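PDB 2JFN: glutamate racemase from Escherichia coli, which belongs to the Asp/Glu/hydantoin racemase family and binds glutamic acid and uridine-5'-diphosphate-N-acetylmuramoyl-L-alanine. Local coordinates for residues Asn127-Leu132 and Met193-Asp198. Residues are numbered along the deposited sequence; the frame is centred on the assembly and turned at random.
Sequences NGIVGL and MKEPPD
Asn127 faces Glu195 and Asp198 where an Asx turn leads into strand 129-134, an inner strand of a four-stranded parallel sheet; the loop 193-198 enters the neighbouring strand 199-202. The turn is defined by Ile129 N donating to Asn127 OD1 at 2.8 Å. A chi1 of 77° sets CG of Asn127 between the backbone N and the carbonyl carbon. The other end of the amide meets the loop: Asn127 ND2 donates to Pro196 O at 3.2 Å and, weakly, to Glu195 OE2. Glu195 comes tip to tip with Asn127, carboxylate and amide planes 84° apart. Asp198 instead slides past Asn127 in the opposite direction, its OD2 taking Asn127 N from above the carboxylate plane at 3.3 Å. Asn127 OD1 and Asp198 OD1, both acceptors and so not bonded to each other, stand 3.0 Å apart; the carboxylate is also held from outside, by Thr125 OG1 on OD1 and Ala126 N on OD2. Ile129 CG2 rests on Pro197, 3.6 Å from its CA, while Ile129 CG1 lies 4.2 Å from Glu195 CG. Asp198 N donates to Ile129 O, and Gly131 makes backbone hydrogen bonds with Thr199 and Val201. Against Gly131 packs the Pro197 ring, Pro197 CB lying 3.4 Å from Gly131 N.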
# COMPACT_ATOMS: atom_id res chain seq x y z
N ASN A 127 2.71 -9.42 24.85
CA ASN A 127 2.32 -10.80 25.12
C ASN A 127 2.98 -11.79 24.16
O ASN A 127 2.78 -13.00 24.26
CB ASN A 127 0.80 -10.95 25.07
CG ASN A 127 0.24 -10.96 23.66
OD1 ASN A 127 0.87 -10.50 22.71
ND2 ASN A 127 -0.97 -11.50 23.51
N GLY A 128 3.77 -11.27 23.23
CA GLY A 128 4.45 -12.12 22.28
C GLY A 128 3.58 -12.66 21.16
O GLY A 128 4.04 -13.49 20.37
N ILE A 129 2.33 -12.22 21.08
CA ILE A 129 1.42 -12.68 20.03
C ILE A 129 1.25 -11.56 19.01
O ILE A 129 0.60 -10.55 19.28
CB ILE A 129 0.02 -13.03 20.57
CG1 ILE A 129 0.12 -13.77 21.91
CG2 ILE A 129 -0.73 -13.87 19.54
CD1 ILE A 129 0.57 -15.21 21.80
N VAL A 130 1.83 -11.73 17.83
CA VAL A 130 1.73 -10.73 16.78
C VAL A 130 0.89 -11.23 15.62
O VAL A 130 1.14 -12.31 15.07
CB VAL A 130 3.13 -10.33 16.27
CG1 VAL A 130 3.01 -9.35 15.11
CG2 VAL A 130 3.92 -9.70 17.41
N GLY A 131 -0.11 -10.45 15.24
CA GLY A 131 -0.96 -10.83 14.13
C GLY A 131 -0.54 -10.14 12.84
O GLY A 131 -0.01 -9.03 12.85
N LEU A 132 -0.77 -10.82 11.72
CA LEU A 132 -0.45 -10.26 10.42
C LEU A 132 -1.69 -10.33 9.56
O LEU A 132 -2.17 -11.42 9.23
CB LEU A 132 0.69 -11.03 9.75
CG LEU A 132 1.03 -10.64 8.30
CD1 LEU A 132 1.47 -9.18 8.22
CD2 LEU A 132 2.14 -11.55 7.77
N MET A 193 -9.97 -16.40 20.09
CA MET A 193 -8.74 -16.79 20.77
C MET A 193 -8.75 -16.42 22.25
O MET A 193 -9.29 -15.37 22.64
CB MET A 193 -7.53 -16.12 20.10
CG MET A 193 -7.13 -16.73 18.76
SD MET A 193 -5.73 -15.85 18.01
CE MET A 193 -4.32 -16.55 18.92
N LYS A 194 -8.17 -17.28 23.08
CA LYS A 194 -8.08 -17.03 24.52
C LYS A 194 -7.25 -15.76 24.69
O LYS A 194 -7.63 -14.83 25.40
CB LYS A 194 -7.38 -18.19 25.23
CG LYS A 194 -7.28 -18.00 26.75
CD LYS A 194 -5.90 -18.37 27.32
CE LYS A 194 -5.71 -19.86 27.60
NZ LYS A 194 -5.55 -20.73 26.39
N GLU A 195 -6.11 -15.73 24.01
CA GLU A 195 -5.22 -14.57 24.07
C GLU A 195 -4.91 -14.12 22.65
O GLU A 195 -3.96 -14.60 22.03
CB GLU A 195 -3.93 -14.91 24.80
CG GLU A 195 -2.93 -13.76 24.79
CD GLU A 195 -1.84 -13.92 25.82
OE1 GLU A 195 -1.24 -15.01 25.90
OE2 GLU A 195 -1.57 -12.94 26.55
N PRO A 196 -5.71 -13.19 22.11
CA PRO A 196 -5.48 -12.70 20.75
C PRO A 196 -4.22 -11.85 20.68
O PRO A 196 -3.66 -11.45 21.71
CB PRO A 196 -6.74 -11.90 20.45
CG PRO A 196 -7.07 -11.32 21.79
CD PRO A 196 -6.85 -12.50 22.73
N PRO A 197 -3.73 -11.56 19.46
CA PRO A 197 -2.52 -10.75 19.31
C PRO A 197 -2.73 -9.39 19.95
O PRO A 197 -3.81 -8.82 19.85
CB PRO A 197 -2.37 -10.62 17.79
CG PRO A 197 -3.10 -11.80 17.25
CD PRO A 197 -4.31 -11.90 18.14
N ASP A 198 -1.72 -8.86 20.63
CA ASP A 198 -1.88 -7.54 21.22
C ASP A 198 -1.33 -6.51 20.23
O ASP A 198 -1.48 -5.31 20.41
CB ASP A 198 -1.18 -7.47 22.59
CG ASP A 198 0.34 -7.42 22.49
OD1 ASP A 198 0.91 -7.82 21.45
OD2 ASP A 198 0.97 -7.00 23.50